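Local coordinates for hydrogenase (NiFe) small subunit HydA (Allochromatium vinosum, PDB 3MYR) that carries the iron-sulfur clusters that relay electrons away from the nickel-iron active site of the large subunit in hydrogen oxidation, at the interface of chains A and B. Coordinates in Å, arbitrary orientation; residue numbers count along the deposited sequence, not the author numbering. Chains: chain A, Hydrogenase (NiFe) small subunit HydA; chain B, Nickel-dependent hydrogenase large subunit.

Contact 1: the interface of chains A and B. Residues chain A 147-148, 248, 250, 256; chain B 55, 59, 211, 214.
The backbone carbonyl oxygen of A:Cys147 is gripped by two basic side chains of the large subunit, B:Arg59 and B:Lys211. The terminal nitrogen NH2 of B:Arg59 gives a hydrogen bond of 2.9 Å to A:Cys147 O, lying in the carbonyl plane and nearly along the C=O axis, with 155° at the oxygen. B:Lys211 NZ gives a second hydrogen bond, 2.9 Å to A:Cys147 O, but from above the carbonyl plane rather than on a lone pair. Its chain starts from the crowded position between backbone N and carbonyl carbon and bends again at chi3 and chi4 to bring NZ there. The same arginine reaches the side chain of A:Cys147: NE donates to SG at 3.2 Å, fairly straight with 158° at the hydrogen, so the guanidinium holds the residue side-on through NE and NH2. This sulfur, set anti to the backbone N, is a ligand of the proximal [4Fe-4S] cluster, at the heterodimer interface, and the guanidinium, if charged as expected, may stabilise the thiolate and influence the cluster potential. Within the large subunit, B:Arg59 NH1 donates to B:Ala55 O at 3.2 Å, on a lone pair, while B:His214 CB lies 3.8 Å above the centre of the guanidinium plane; together they limit its rotation. An alanine in place of B:Arg59 would remove the bonds to both the carbonyl and the sulfur of A:Cys147 and would probably loosen the packing of this cluster loop against the large subunit. A:Trp256 crosses the arginine obliquely, ring and guanidinium 85° apart, and presents its edge to the aliphatic part of that chain. A:Leu248 comes tip to tip with the arginine from the [3Fe-4S] side. At the tryptophan edge, CH2 lies 3.9 Å from B:Arg59 CD, which sits in the plane of the indole.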
ATOM      1  N   CYS A 147      -4.011   4.049  13.679  1.00 17.25           N
ATOM      2  CA  CYS A 147      -4.389   3.663  12.324  1.00 14.55           C
ATOM      3  C   CYS A 147      -3.379   4.333  11.365  1.00 15.13           C
ATOM      4  O   CYS A 147      -3.651   5.394  10.762  1.00 17.68           O
ATOM      5  CB  CYS A 147      -5.841   4.151  12.081  1.00 15.30           C
ATOM      6  SG  CYS A 147      -6.499   3.439  10.562  1.00 16.48           S
ATOM      7  N   PRO A 148      -2.136   3.826  11.333  1.00 15.99           N
ATOM      8  CA  PRO A 148      -1.650   2.690  12.157  1.00 15.10           C
ATOM      9  C   PRO A 148      -1.034   3.287  13.445  1.00 14.29           C
ATOM     10  O   PRO A 148      -0.973   4.516  13.585  1.00 15.37           O
ATOM     11  CB  PRO A 148      -0.568   2.056  11.277  1.00 15.71           C
ATOM     12  CG  PRO A 148       0.025   3.280  10.477  1.00 14.36           C
ATOM     13  CD  PRO A 148      -1.121   4.307  10.369  1.00 14.26           C
ATOM     14  N   LEU A 248      -7.910  12.776  14.302  1.00 16.09           N
ATOM     15  CA  LEU A 248      -9.136  12.058  13.944  1.00 17.61           C
ATOM     16  C   LEU A 248      -9.633  11.157  15.068  1.00 18.39           C
ATOM     17  O   LEU A 248     -10.732  10.560  14.915  1.00 17.27           O
ATOM     18  CB  LEU A 248      -8.833  11.105  12.736  1.00 19.62           C
ATOM     19  CG  LEU A 248      -8.210  11.786  11.476  1.00 19.75           C
ATOM     20  CD1 LEU A 248      -7.754  10.731  10.433  1.00 16.35           C
ATOM     21  CD2 LEU A 248      -9.140  12.776  10.873  1.00 17.29           C
ATOM     22  N   CYS A 250      -7.679   8.363  16.042  1.00 17.52           N
ATOM     23  CA  CYS A 250      -7.587   7.088  15.301  1.00 17.96           C
ATOM     24  C   CYS A 250      -7.160   5.872  16.168  1.00 19.02           C
ATOM     25  O   CYS A 250      -7.259   4.732  15.708  1.00 18.35           O
ATOM     26  CB  CYS A 250      -6.736   7.169  14.042  1.00 15.47           C
ATOM     27  SG  CYS A 250      -4.941   7.166  14.468  1.00 17.17           S
ATOM     28  N   TRP A 256     -14.318   5.937  13.845  1.00 18.23           N
ATOM     29  CA  TRP A 256     -14.926   6.249  12.544  1.00 18.85           C
ATOM     30  C   TRP A 256     -16.355   6.713  12.684  1.00 19.48           C
ATOM     31  O   TRP A 256     -16.863   7.374  11.786  1.00 21.07           O
ATOM     32  CB  TRP A 256     -14.968   5.015  11.622  1.00 15.64           C
ATOM     33  CG  TRP A 256     -13.561   4.477  11.331  1.00 16.13           C
ATOM     34  CD1 TRP A 256     -13.011   3.334  11.817  1.00 16.88           C
ATOM     35  CD2 TRP A 256     -12.611   5.032  10.422  1.00 14.59           C
ATOM     36  NE1 TRP A 256     -11.710   3.181  11.347  1.00 17.55           N
ATOM     37  CE2 TRP A 256     -11.459   4.185  10.445  1.00 16.93           C
ATOM     38  CE3 TRP A 256     -12.610   6.184   9.596  1.00 17.33           C
ATOM     39  CZ2 TRP A 256     -10.310   4.431   9.656  1.00 16.42           C
ATOM     40  CZ3 TRP A 256     -11.476   6.458   8.816  1.00 13.50           C
ATOM     41  CH2 TRP A 256     -10.294   5.606   8.894  1.00 13.09           C
TER
ATOM     42  N   ALA B  55     -10.303  10.229   4.576  1.00 17.16           N
ATOM     43  CA  ALA B  55      -9.721   9.519   5.735  1.00 16.37           C
ATOM     44  C   ALA B  55     -10.162   8.065   5.803  1.00 18.54           C
ATOM     45  O   ALA B  55      -9.358   7.202   6.141  1.00 18.89           O
ATOM     46  CB  ALA B  55     -10.113  10.222   7.050  1.00 15.11           C
ATOM     47  N   ARG B  59      -7.594   4.365   4.093  1.00 19.03           N
ATOM     48  CA  ARG B  59      -7.454   3.070   4.770  1.00 18.10           C
ATOM     49  C   ARG B  59      -7.918   1.890   3.912  1.00 18.81           C
ATOM     50  O   ARG B  59      -7.865   0.751   4.358  1.00 19.78           O
ATOM     51  CB  ARG B  59      -8.171   3.073   6.145  1.00 18.62           C
ATOM     52  CG  ARG B  59      -7.258   3.624   7.272  1.00 16.51           C
ATOM     53  CD  ARG B  59      -6.860   5.134   7.063  1.00 13.40           C
ATOM     54  NE  ARG B  59      -6.334   5.689   8.311  1.00 16.47           N
ATOM     55  CZ  ARG B  59      -6.108   6.981   8.520  1.00 18.00           C
ATOM     56  NH1 ARG B  59      -6.571   7.875   7.636  1.00 15.51           N
ATOM     57  NH2 ARG B  59      -5.447   7.389   9.627  1.00 16.68           N
ATOM     58  N   LYS B 211       2.352  12.226   9.280  1.00 17.58           N
ATOM     59  CA  LYS B 211       2.688  10.850   9.625  1.00 16.15           C
ATOM     60  C   LYS B 211       2.786  10.026   8.399  1.00 15.97           C
ATOM     61  O   LYS B 211       2.187  10.354   7.392  1.00 17.53           O
ATOM     62  CB  LYS B 211       1.633  10.229  10.559  1.00 15.05           C
ATOM     63  CG  LYS B 211       0.254  10.364  10.007  1.00 15.95           C
ATOM     64  CD  LYS B 211      -0.788   9.926  11.005  1.00 19.59           C
ATOM     65  CE  LYS B 211      -0.943   8.399  10.896  1.00 22.80           C
ATOM     66  NZ  LYS B 211      -2.291   7.934  11.085  1.00 28.04           N
ATOM     67  N   HIS B 214      -0.299   6.774   6.185  1.00 15.38           N
ATOM     68  CA  HIS B 214      -1.534   7.457   6.288  1.00 17.22           C
ATOM     69  C   HIS B 214      -1.445   8.955   6.621  1.00 17.28           C
ATOM     70  O   HIS B 214      -2.067   9.427   7.576  1.00 16.74           O
ATOM     71  CB  HIS B 214      -2.498   6.623   7.187  1.00 15.78           C
ATOM     72  CG  HIS B 214      -2.961   5.363   6.513  1.00 17.75           C
ATOM     73  ND1 HIS B 214      -3.434   4.256   7.183  1.00 17.26           N
ATOM     74  CD2 HIS B 214      -2.941   5.023   5.203  1.00 12.99           C
ATOM     75  CE1 HIS B 214      -3.719   3.301   6.318  1.00 14.54           C
ATOM     76  NE2 HIS B 214      -3.457   3.761   5.102  1.00 17.61           N
TER

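Contact 2: the interface of chains A and B. Residues chain A 10-11, 13, 43, 85-88; chain B 9, 16, 37.
The side chains of A:His43 and B:His16 cross at about a right angle where the subunits meet. One face of the A:His43 ring carries B:Pro9 CB, 3.9 Å above the ring plane and offset toward the rim. At its edge, in plane, lie A:Val88 CG2 and B:His16 CD2, the latter 3.9 Å from A:His43 CE1. The B:His16 ring turns its own edge to the main chain at the end of strand 5-10, with A:Ser10 C in the ring plane. With CG anti to its own carbonyl carbon (chi1 -71°), B:His16 points NE2 at A:Ser10 O, giving a weak, bent hydrogen bond of 3.0 Å between NE2 and that oxygen, with 129° at the hydrogen. A:Val88 crosses the imidazole obliquely, CG2 packing 3.8 Å from B:His16 CD2, while its other branch, CG1, meets B:Pro9. The carboxylate of A:Glu13 also crosses the ring, planes 75° apart; OE1 is 4.3 Å from B:His16 ND1, not in contact, yet near enough that it might favour a protonated histidine. Farther along, A:Ser86 and B:Met37 form an antiparallel beta bridge, and the methionine, bent at chi2 and chi3, carries its methyl CE to 3.6 Å from A:Glu13 O. By seating B:His16 among small-subunit segments, the site joins the heterodimer beside the segment in which A:Glu13 lines the [4Fe-4S] pocket next to the ligand A:Cys14.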
ATOM      1  N   SER A  10      -2.396 -11.724   9.190  1.00 20.02           N
ATOM      2  CA  SER A  10      -2.953 -10.526   8.516  1.00 21.73           C
ATOM      3  C   SER A  10      -4.375 -10.840   8.071  1.00 20.62           C
ATOM      4  O   SER A  10      -4.568 -11.752   7.265  1.00 20.60           O
ATOM      5  CB  SER A  10      -2.085 -10.207   7.267  1.00 22.08           C
ATOM      6  OG  SER A  10      -0.784  -9.921   7.709  1.00 30.16           O
ATOM      7  N   PHE A  11      -5.378 -10.136   8.578  1.00 17.25           N
ATOM      8  CA  PHE A  11      -6.766 -10.561   8.260  1.00 19.05           C
ATOM      9  C   PHE A  11      -7.482  -9.459   7.436  1.00 19.17           C
ATOM     10  O   PHE A  11      -7.016  -9.136   6.311  1.00 21.46           O
ATOM     11  CB  PHE A  11      -7.464 -10.903   9.602  1.00 18.92           C
ATOM     12  CG  PHE A  11      -6.929 -12.189  10.262  1.00 20.50           C
ATOM     13  CD1 PHE A  11      -6.675 -13.328   9.495  1.00 25.98           C
ATOM     14  CD2 PHE A  11      -6.767 -12.278  11.640  1.00 22.52           C
ATOM     15  CE1 PHE A  11      -6.326 -14.561  10.089  1.00 21.31           C
ATOM     16  CE2 PHE A  11      -6.369 -13.490  12.249  1.00 24.61           C
ATOM     17  CZ  PHE A  11      -6.143 -14.635  11.474  1.00 21.15           C
ATOM     18  N   GLU A  13      -7.012  -6.308   6.949  1.00 18.55           N
ATOM     19  CA  GLU A  13      -6.142  -5.169   7.216  1.00 20.43           C
ATOM     20  C   GLU A  13      -5.896  -4.394   5.907  1.00 21.62           C
ATOM     21  O   GLU A  13      -6.165  -4.914   4.773  1.00 18.93           O
ATOM     22  CB  GLU A  13      -4.798  -5.573   7.815  1.00 19.07           C
ATOM     23  CG  GLU A  13      -4.277  -6.922   7.436  1.00 31.83           C
ATOM     24  CD  GLU A  13      -3.413  -7.010   6.166  1.00 41.13           C
ATOM     25  OE1 GLU A  13      -3.803  -7.767   5.191  1.00 44.25           O
ATOM     26  OE2 GLU A  13      -2.254  -6.534   6.232  1.00 42.14           O
ATOM     27  N   HIS A  43       2.956 -12.697   5.678  1.00 23.99           N
ATOM     28  CA  HIS A  43       2.544 -12.693   4.250  1.00 28.90           C
ATOM     29  C   HIS A  43       3.270 -11.691   3.418  1.00 28.18           C
ATOM     30  O   HIS A  43       3.512 -11.945   2.239  1.00 28.33           O
ATOM     31  CB  HIS A  43       1.053 -12.325   4.052  1.00 28.48           C
ATOM     32  CG  HIS A  43       0.103 -13.456   4.273  1.00 35.54           C
ATOM     33  ND1 HIS A  43      -1.244 -13.364   3.962  1.00 42.07           N
ATOM     34  CD2 HIS A  43       0.283 -14.694   4.813  1.00 37.98           C
ATOM     35  CE1 HIS A  43      -1.856 -14.492   4.303  1.00 37.78           C
ATOM     36  NE2 HIS A  43      -0.952 -15.312   4.829  1.00 41.74           N
ATOM     37  N   PHE A  85     -16.247 -14.266   3.584  1.00 21.24           N
ATOM     38  CA  PHE A  85     -15.774 -12.864   3.545  1.00 20.83           C
ATOM     39  C   PHE A  85     -14.229 -12.712   3.592  1.00 22.01           C
ATOM     40  O   PHE A  85     -13.679 -11.828   2.946  1.00 21.62           O
ATOM     41  CB  PHE A  85     -16.346 -12.041   4.713  1.00 19.53           C
ATOM     42  CG  PHE A  85     -17.843 -11.735   4.607  1.00 20.63           C
ATOM     43  CD1 PHE A  85     -18.657 -11.793   5.747  1.00 20.30           C
ATOM     44  CD2 PHE A  85     -18.450 -11.450   3.378  1.00 22.40           C
ATOM     45  CE1 PHE A  85     -20.059 -11.523   5.663  1.00 27.40           C
ATOM     46  CE2 PHE A  85     -19.831 -11.187   3.280  1.00 26.93           C
ATOM     47  CZ  PHE A  85     -20.635 -11.201   4.421  1.00 24.12           C
ATOM     48  N   SER A  86     -13.510 -13.561   4.322  1.00 20.48           N
ATOM     49  CA  SER A  86     -12.037 -13.378   4.355  1.00 20.70           C
ATOM     50  C   SER A  86     -11.456 -14.752   4.660  1.00 22.09           C
ATOM     51  O   SER A  86     -11.748 -15.326   5.717  1.00 22.24           O
ATOM     52  CB  SER A  86     -11.654 -12.427   5.490  1.00 19.67           C
ATOM     53  OG  SER A  86     -10.249 -12.063   5.458  1.00 22.90           O
ATOM     54  N   THR A  87     -10.679 -15.305   3.731  1.00 22.63           N
ATOM     55  CA  THR A  87     -10.122 -16.663   3.929  1.00 21.79           C
ATOM     56  C   THR A  87      -8.667 -16.605   3.472  1.00 23.22           C
ATOM     57  O   THR A  87      -8.242 -15.640   2.745  1.00 22.93           O
ATOM     58  CB  THR A  87     -10.899 -17.681   2.999  1.00 24.16           C
ATOM     59  OG1 THR A  87     -10.661 -17.279   1.655  1.00 24.38           O
ATOM     60  CG2 THR A  87     -12.421 -17.618   3.256  1.00 23.08           C
ATOM     61  N   VAL A  88      -7.888 -17.579   3.938  1.00 22.94           N
ATOM     62  CA  VAL A  88      -6.514 -17.793   3.462  1.00 22.95           C
ATOM     63  C   VAL A  88      -6.373 -19.279   3.233  1.00 24.24           C
ATOM     64  O   VAL A  88      -6.810 -20.051   4.077  1.00 25.88           O
ATOM     65  CB  VAL A  88      -5.430 -17.370   4.528  1.00 22.98           C
ATOM     66  CG1 VAL A  88      -4.029 -17.672   3.998  1.00 16.75           C
ATOM     67  CG2 VAL A  88      -5.540 -15.855   4.852  1.00 21.31           C
TER
ATOM     68  N   PRO B   9      -1.656 -18.868   0.187  1.00 23.53           N
ATOM     69  CA  PRO B   9      -1.617 -17.447  -0.212  1.00 22.89           C
ATOM     70  C   PRO B   9      -0.503 -17.178  -1.217  1.00 23.97           C
ATOM     71  O   PRO B   9       0.556 -17.757  -1.149  1.00 24.12           O
ATOM     72  CB  PRO B   9      -1.258 -16.708   1.098  1.00 23.00           C
ATOM     73  CG  PRO B   9      -0.503 -17.767   1.964  1.00 22.63           C
ATOM     74  CD  PRO B   9      -1.052 -19.135   1.509  1.00 20.57           C
ATOM     75  N   HIS B  16      -4.782 -10.391  -0.069  1.00 20.30           N
ATOM     76  CA  HIS B  16      -5.149 -11.805  -0.041  1.00 19.17           C
ATOM     77  C   HIS B  16      -5.509 -12.322  -1.417  1.00 19.82           C
ATOM     78  O   HIS B  16      -6.621 -12.089  -1.884  1.00 20.30           O
ATOM     79  CB  HIS B  16      -6.330 -12.005   0.940  1.00 20.19           C
ATOM     80  CG  HIS B  16      -5.911 -11.835   2.363  1.00 21.53           C
ATOM     81  ND1 HIS B  16      -6.230 -10.715   3.115  1.00 27.43           N
ATOM     82  CD2 HIS B  16      -5.045 -12.551   3.110  1.00 19.25           C
ATOM     83  CE1 HIS B  16      -5.690 -10.826   4.320  1.00 16.98           C
ATOM     84  NE2 HIS B  16      -4.939 -11.914   4.325  1.00 28.28           N
ATOM     85  N   MET B  37     -10.486 -11.537   0.289  1.00 19.57           N
ATOM     86  CA  MET B  37     -10.882 -10.745   1.480  1.00 18.53           C
ATOM     87  C   MET B  37     -11.654  -9.523   0.996  1.00 19.55           C
ATOM     88  O   MET B  37     -11.272  -8.881  -0.015  1.00 20.03           O
ATOM     89  CB  MET B  37      -9.665 -10.368   2.330  1.00 15.86           C
ATOM     90  CG  MET B  37      -9.999  -9.638   3.656  1.00 16.21           C
ATOM     91  SD  MET B  37     -10.320  -7.840   3.460  1.00 20.40           S
ATOM     92  CE  MET B  37      -8.626  -7.134   3.466  1.00 16.23           C
TER

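The centres of contact 1 and contact 2 lie about 21 Å apart along the same heterodimer interface, and they have no residue in common. Both nonetheless border one [4Fe-4S] cluster: A:Cys147 of contact 1 is a ligand of it, and A:Glu13 of contact 2 lines its pocket. Contact 1 rests on arginine and lysine donors of the large subunit and also takes in residues of the [3Fe-4S] site, whereas contact 2 relies chiefly on packing and an antiparallel beta bridge between loop residues. Holding the cluster region from two places is likely to fix its position relative to the nickel-iron centre, as electron transfer requires.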